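Local coordinates for protein carbohydrate deacetylase Agd3 (Neosartorya fumigata, PDB 6NWZ) that probably removes N-acetyl groups from galactosaminogalactan, acting as a zinc-binding exopolysaccharide deacetylase required for biofilm formation by the fungus, at residues E210-F215 and I234-R239; L259-Y264 and F545-L550. All blocks are in the same frame, centred on the assembly; numbering follows the deposited sequence.

Contact 1: E210-F215 and I234-R239; sequences EQMAFF and ITWLTR. With ZN (zinc ion), chain J.
Glu210 divides its carboxylate between a metal and an arginine: OE1 binds the zinc ion at 2.4 Å, while OE2 forms a salt bridge, Glu210 OE2 to Arg239 NH2, of 3.3 Å. The two side chains cross at about a right angle, yet the carboxylate and guanidinium planes lie only 24° apart. Arg239 follows the helix 224-237 in a Schellman motif, and its long extended chain carries the guanidinium from there to the beginning of the strand. Leu684 completes the protein part of the site: its O also binds the zinc and accepts a hydrogen bond from Arg239 NH2. Arg115 forms a second salt bridge to Glu210 OE2.

Away from this polar end the contact is a strand-helix packing built around Trp236. Trp236 CG points opposite the backbone N about the CA-CB bond (chi1 180°), and the ring therefore reaches toward strand 209-214. Met212 lies over one face, its side chain sliding past the indole in the opposite direction. Met212 CB sits 3.9 Å from the centroid of the six-membered ring of Trp236, a CH-pi contact, and the bend at chi3 brings Met212 CE to 3.5 Å from Trp236 CG, near the five-membered ring. Met212 SD approaches that ring obliquely, making a Met-aromatic contact. At the ring edge, Trp236 CH2 meets the backbone of Glu210, with Glu210 C at 3.7 Å. A flexible thioether suits the flat indole because it can bend along its surface. Arg115 makes a cation-pi contact with Trp236.

Strand and helix belong to the part matched by the CBM87 carbohydrate-binding family, and the chain's C-terminal residue comes from far along the sequence to share their zinc; the metal and two arginines would be expected to keep Glu210 ionised.

Contact 2: L259-Y264 and F545-L550; sequences LVTDIY and FHQANL. With ZN (zinc ion), chain M.
Thr261 and Gln547 meet where a two-stranded antiparallel hairpin, 261-262 with 270-271, packs against the short 3-10 segment 547-550 that follows strand 542-546. That strand runs parallel to 252-257 in the deacetylase domain, whose mostly parallel strands and intervening helices are consistent with the distorted beta/alpha barrel of polysaccharide deacetylases.

The polar contacts centre on the Gln547 amide. With CG between the backbone N and the carbonyl carbon (chi1 62°) and a further bend at chi2, the chain curls toward the hairpin and presents NE2 to Thr261, coming from the opposite direction: NE2 lies 3.2 Å from Thr261 OG1 and 3.4 Å from Thr261 CG2. The amide is hydrogen-bonded to backbone groups of strand 270-271 and just beyond it: NE2 gives to Phe271 O, OE1 accepts from Ile273 N. A glutamine suits this place, since one flat amide can serve a carbonyl and an N-H together and have its rotation fixed.

Apolar contact is lighter, with Ala548 CB 4.1 Å from Ile263 CD1. The same methyl makes a van der Waals contact with the hydroxyl oxygen of Thr261, CB to OG1 3.5 Å; so small a side chain lets the hairpin come near.

Within 545-550, the backbone bond from Asn549 N to His546 O closes the turn, and Asn549 OD1 accepts from His546 N at 3.0 Å, with the donor well above the carbonyl plane. His546, whose backbone is held by both bonds, is the metal ligand: its NE2 binds the zinc ion at 2.3 Å, together with Asp255 of strand 252-257, whose neighbour Asp256 binds another zinc with His388 and His392.

Water completes the joint. One molecule bridges the two segments, accepting from Ala548 N at 3.0 Å and hydrogen-bonding with Thr261 OG1 at 3.2 Å.

Overall arrangement
The two contacts lie on opposite sides of the chain's centre, their own centres 47 Å apart, and follow one another along the sequence. Both are largely buried and both involve a strand beside a zinc ion, but they belong to different parts of the protein. Contact 1, in the CBM87 part, sets a helix and its end against a strand close in sequence; an aromatic-thioether interior gives way to a charged end shared with the C-terminal residue. Contact 2, in the deacetylase domain, joins segments separated by 280 residues, a hairpin arm and the 3-10 turn after a strand, through an uncharged amide, small side chains and a water, with one exposed residue at its margin.

Contact 1: E210-F215 and I234-R239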
loop_
_atom_site.group_PDB
_atom_site.type_symbol
_atom_site.label_atom_id
_atom_site.label_comp_id
_atom_site.label_asym_id
_atom_site.label_seq_id
_atom_site.Cartn_x
_atom_site.Cartn_y
_atom_site.Cartn_z
ATOM N N GLU A 210 -4.204 29.270 13.138
ATOM C CA GLU A 210 -4.522 27.896 13.505
ATOM C C GLU A 210 -3.305 27.010 13.287
ATOM O O GLU A 210 -2.647 27.090 12.244
ATOM C CB GLU A 210 -5.705 27.371 12.697
ATOM C CG GLU A 210 -6.890 28.311 12.664
ATOM C CD GLU A 210 -8.113 27.671 12.051
ATOM O OE1 GLU A 210 -9.110 27.489 12.778
ATOM O OE2 GLU A 210 -8.072 27.336 10.848
ATOM N N GLN A 211 -3.021 26.159 14.268
ATOM C CA GLN A 211 -1.809 25.357 14.270
ATOM C C GLN A 211 -2.109 24.012 14.912
ATOM O O GLN A 211 -2.872 23.940 15.879
ATOM C CB GLN A 211 -0.686 26.077 15.029
ATOM C CG GLN A 211 0.627 25.317 15.112
ATOM C CD GLN A 211 1.697 26.100 15.846
ATOM O OE1 GLN A 211 2.616 26.643 15.233
ATOM N NE2 GLN A 211 1.579 26.167 17.169
ATOM N N MET A 212 -1.519 22.952 14.365
ATOM C CA MET A 212 -1.598 21.616 14.944
ATOM C C MET A 212 -0.182 21.174 15.295
ATOM O O MET A 212 0.700 21.166 14.429
ATOM C CB MET A 212 -2.270 20.629 13.982
ATOM C CG MET A 212 -2.241 19.182 14.462
ATOM S SD MET A 212 -3.150 18.010 13.428
ATOM C CE MET A 212 -4.845 18.452 13.782
ATOM N N ALA A 213 0.034 20.822 16.564
ATOM C CA ALA A 213 1.361 20.520 17.088
ATOM C C ALA A 213 1.389 19.113 17.666
ATOM O O ALA A 213 0.531 18.754 18.479
ATOM C CB ALA A 213 1.778 21.532 18.161
ATOM N N PHE A 214 2.389 18.333 17.262
ATOM C CA PHE A 214 2.583 16.967 17.734
ATOM C C PHE A 214 3.836 16.912 18.601
ATOM O O PHE A 214 4.940 17.195 18.122
ATOM C CB PHE A 214 2.705 15.992 16.562
ATOM C CG PHE A 214 1.388 15.629 15.924
ATOM C CD1 PHE A 214 0.838 16.424 14.935
ATOM C CD2 PHE A 214 0.712 14.477 16.302
ATOM C CE1 PHE A 214 -0.366 16.088 14.342
ATOM C CE2 PHE A 214 -0.493 14.137 15.715
ATOM C CZ PHE A 214 -1.033 14.943 14.734
ATOM N N PHE A 215 3.665 16.545 19.870
ATOM C CA PHE A 215 4.772 16.401 20.815
ATOM C C PHE A 215 5.425 15.026 20.735
ATOM O O PHE A 215 5.779 14.434 21.760
ATOM C CB PHE A 215 4.271 16.680 22.229
ATOM C CG PHE A 215 3.594 18.014 22.380
ATOM C CD1 PHE A 215 4.147 19.155 21.822
ATOM C CD2 PHE A 215 2.397 18.122 23.072
ATOM C CE1 PHE A 215 3.521 20.387 21.958
ATOM C CE2 PHE A 215 1.765 19.350 23.211
ATOM C CZ PHE A 215 2.330 20.482 22.652
ATOM N N ILE A 234 -2.731 15.736 7.902
ATOM C CA ILE A 234 -2.964 15.968 6.478
ATOM C C ILE A 234 -4.410 16.385 6.235
ATOM O O ILE A 234 -4.680 17.361 5.525
ATOM C CB ILE A 234 -2.594 14.722 5.656
ATOM C CG1 ILE A 234 -1.086 14.473 5.717
ATOM C CG2 ILE A 234 -3.060 14.883 4.213
ATOM C CD1 ILE A 234 -0.647 13.233 4.981
ATOM N N THR A 235 -5.362 15.649 6.819
ATOM C CA THR A 235 -6.772 15.988 6.643
ATOM C C THR A 235 -7.091 17.350 7.244
ATOM O O THR A 235 -7.875 18.121 6.679
ATOM C CB THR A 235 -7.662 14.918 7.274
ATOM O OG1 THR A 235 -7.277 13.620 6.806
ATOM C CG2 THR A 235 -9.116 15.165 6.914
ATOM N N TRP A 236 -6.497 17.660 8.398
ATOM C CA TRP A 236 -6.742 18.953 9.029
ATOM C C TRP A 236 -6.084 20.082 8.247
ATOM O O TRP A 236 -6.681 21.151 8.069
ATOM C CB TRP A 236 -6.238 18.933 10.472
ATOM C CG TRP A 236 -6.439 20.226 11.201
ATOM C CD1 TRP A 236 -7.573 20.638 11.837
ATOM C CD2 TRP A 236 -5.478 21.277 11.375
ATOM N NE1 TRP A 236 -7.381 21.880 12.393
ATOM C CE2 TRP A 236 -6.103 22.295 12.123
ATOM C CE3 TRP A 236 -4.153 21.458 10.968
ATOM C CZ2 TRP A 236 -5.451 23.475 12.473
ATOM C CZ3 TRP A 236 -3.505 22.632 11.319
ATOM C CH2 TRP A 236 -4.156 23.624 12.062
ATOM N N LEU A 237 -4.853 19.865 7.770
ATOM C CA LEU A 237 -4.147 20.920 7.048
ATOM C C LEU A 237 -4.863 21.297 5.760
ATOM O O LEU A 237 -4.838 22.463 5.358
ATOM C CB LEU A 237 -2.717 20.483 6.736
ATOM C CG LEU A 237 -1.798 21.522 6.107
ATOM C CD1 LEU A 237 -1.613 22.683 7.063
ATOM C CD2 LEU A 237 -0.465 20.883 5.767
ATOM N N THR A 238 -5.496 20.333 5.098
ATOM C CA THR A 238 -6.173 20.576 3.835
ATOM C C THR A 238 -7.667 20.819 4.000
ATOM O O THR A 238 -8.357 21.031 2.998
ATOM C CB THR A 238 -5.957 19.398 2.878
ATOM O OG1 THR A 238 -6.587 18.229 3.412
ATOM C CG2 THR A 238 -4.474 19.123 2.681
ATOM N N ARG A 239 -8.181 20.788 5.231
ATOM C CA ARG A 239 -9.614 20.854 5.514
ATOM C C ARG A 239 -10.407 19.785 4.763
ATOM O O ARG A 239 -11.601 19.961 4.505
ATOM C CB ARG A 239 -10.183 22.245 5.203
ATOM C CG ARG A 239 -9.671 23.348 6.115
ATOM C CD ARG A 239 -10.203 24.705 5.690
ATOM N NE ARG A 239 -9.918 25.737 6.681
ATOM C CZ ARG A 239 -8.805 26.462 6.700
ATOM N NH1 ARG A 239 -7.868 26.262 5.783
ATOM N NH2 ARG A 239 -8.627 27.385 7.634
HETATM ZN ZN ZN J . -10.990 28.171 11.485
#

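Contact 2: L259-Y264 and F545-L550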
loop_
_atom_site.group_PDB
_atom_site.type_symbol
_atom_site.label_atom_id
_atom_site.label_comp_id
_atom_site.label_asym_id
_atom_site.label_seq_id
_atom_site.Cartn_x
_atom_site.Cartn_y
_atom_site.Cartn_z
ATOM N N LEU A 259 -0.281 -26.952 -8.230
ATOM C CA LEU A 259 1.022 -27.569 -8.038
ATOM C C LEU A 259 1.099 -28.263 -6.683
ATOM O O LEU A 259 0.289 -28.028 -5.783
ATOM C CB LEU A 259 2.141 -26.529 -8.137
ATOM C CG LEU A 259 2.411 -25.849 -9.479
ATOM C CD1 LEU A 259 3.611 -24.916 -9.379
ATOM C CD2 LEU A 259 2.618 -26.882 -10.571
ATOM N N VAL A 260 2.100 -29.130 -6.551
ATOM C CA VAL A 260 2.490 -29.730 -5.280
ATOM C C VAL A 260 3.773 -29.051 -4.823
ATOM O O VAL A 260 4.723 -28.920 -5.605
ATOM C CB VAL A 260 2.688 -31.251 -5.409
ATOM C CG1 VAL A 260 3.163 -31.844 -4.093
ATOM C CG2 VAL A 260 1.407 -31.919 -5.866
ATOM N N THR A 261 3.800 -28.611 -3.570
ATOM C CA THR A 261 4.973 -27.950 -3.017
ATOM C C THR A 261 5.515 -28.782 -1.865
ATOM O O THR A 261 4.749 -29.408 -1.125
ATOM C CB THR A 261 4.655 -26.514 -2.542
ATOM O OG1 THR A 261 3.749 -26.556 -1.440
ATOM C CG2 THR A 261 4.037 -25.681 -3.676
ATOM N N ASP A 262 6.840 -28.810 -1.736
ATOM C CA ASP A 262 7.485 -29.539 -0.653
ATOM C C ASP A 262 7.424 -28.720 0.631
ATOM O O ASP A 262 7.852 -27.562 0.663
ATOM C CB ASP A 262 8.938 -29.861 -1.008
ATOM C CG ASP A 262 9.066 -30.685 -2.282
ATOM O OD1 ASP A 262 8.603 -31.845 -2.295
ATOM O OD2 ASP A 262 9.629 -30.172 -3.272
ATOM N N ILE A 263 6.896 -29.324 1.687
ATOM C CA ILE A 263 6.730 -28.645 2.965
ATOM C C ILE A 263 8.072 -28.563 3.685
ATOM O O ILE A 263 8.946 -29.423 3.521
ATOM C CB ILE A 263 5.659 -29.374 3.801
ATOM C CG1 ILE A 263 4.332 -29.371 3.036
ATOM C CG2 ILE A 263 5.500 -28.748 5.184
ATOM C CD1 ILE A 263 3.896 -27.983 2.568
ATOM N N TYR A 264 8.244 -27.510 4.487
ATOM C CA TYR A 264 9.535 -27.198 5.093
ATOM C C TYR A 264 9.778 -27.946 6.406
ATOM O O TYR A 264 10.801 -28.624 6.550
ATOM C CB TYR A 264 9.653 -25.687 5.315
ATOM C CG TYR A 264 10.910 -25.285 6.050
ATOM C CD1 TYR A 264 12.122 -25.183 5.383
ATOM C CD2 TYR A 264 10.885 -25.017 7.414
ATOM C CE1 TYR A 264 13.273 -24.820 6.050
ATOM C CE2 TYR A 264 12.033 -24.653 8.092
ATOM C CZ TYR A 264 13.224 -24.556 7.403
ATOM O OH TYR A 264 14.374 -24.193 8.064
ATOM N N PHE A 545 1.378 -14.892 -1.399
ATOM C CA PHE A 545 1.109 -16.134 -0.683
ATOM C C PHE A 545 1.163 -17.292 -1.674
ATOM O O PHE A 545 1.309 -17.096 -2.884
ATOM C CB PHE A 545 -0.244 -16.094 0.043
ATOM C CG PHE A 545 -0.354 -14.993 1.065
ATOM C CD1 PHE A 545 0.222 -15.130 2.319
ATOM C CD2 PHE A 545 -1.026 -13.817 0.769
ATOM C CE1 PHE A 545 0.125 -14.115 3.262
ATOM C CE2 PHE A 545 -1.126 -12.799 1.706
ATOM C CZ PHE A 545 -0.549 -12.949 2.955
ATOM N N HIS A 546 1.049 -18.512 -1.149
ATOM C CA HIS A 546 1.180 -19.712 -1.968
ATOM C C HIS A 546 0.126 -20.736 -1.567
ATOM O O HIS A 546 -0.472 -20.654 -0.492
ATOM C CB HIS A 546 2.591 -20.299 -1.858
ATOM C CG HIS A 546 3.643 -19.421 -2.459
ATOM N ND1 HIS A 546 4.040 -18.234 -1.879
ATOM C CD2 HIS A 546 4.356 -19.539 -3.603
ATOM C CE1 HIS A 546 4.963 -17.664 -2.634
ATOM N NE2 HIS A 546 5.173 -18.436 -3.686
ATOM N N GLN A 547 -0.086 -21.715 -2.456
ATOM C CA GLN A 547 -1.231 -22.612 -2.322
ATOM C C GLN A 547 -1.173 -23.423 -1.035
ATOM O O GLN A 547 -2.216 -23.702 -0.431
ATOM C CB GLN A 547 -1.317 -23.541 -3.540
ATOM C CG GLN A 547 -0.121 -24.471 -3.724
ATOM C CD GLN A 547 -0.284 -25.810 -3.017
ATOM O OE1 GLN A 547 -1.401 -26.254 -2.747
ATOM N NE2 GLN A 547 0.835 -26.459 -2.717
ATOM N N ALA A 548 0.028 -23.801 -0.593
ATOM C CA ALA A 548 0.149 -24.568 0.639
ATOM C C ALA A 548 -0.349 -23.795 1.852
ATOM O O ALA A 548 -0.699 -24.414 2.863
ATOM C CB ALA A 548 1.603 -24.997 0.847
ATOM N N ASN A 549 -0.402 -22.461 1.776
ATOM C CA ASN A 549 -0.831 -21.649 2.912
ATOM C C ASN A 549 -2.332 -21.719 3.165
ATOM O O ASN A 549 -2.784 -21.245 4.213
ATOM C CB ASN A 549 -0.433 -20.183 2.710
ATOM C CG ASN A 549 1.048 -20.006 2.417
ATOM O OD1 ASN A 549 1.447 -19.051 1.749
ATOM N ND2 ASN A 549 1.867 -20.923 2.916
ATOM N N LEU A 550 -3.112 -22.278 2.242
ATOM C CA LEU A 550 -4.561 -22.326 2.389
ATOM C C LEU A 550 -5.042 -23.580 3.106
ATOM O O LEU A 550 -6.256 -23.777 3.230
ATOM C CB LEU A 550 -5.237 -22.230 1.014
ATOM C CG LEU A 550 -4.874 -21.060 0.093
ATOM C CD1 LEU A 550 -5.848 -20.983 -1.069
ATOM C CD2 LEU A 550 -4.847 -19.746 0.841
HETATM ZN ZN ZN M . 5.683 -17.273 -5.653
HETATM O O HOH W 1 2.742 -23.543 -1.758
#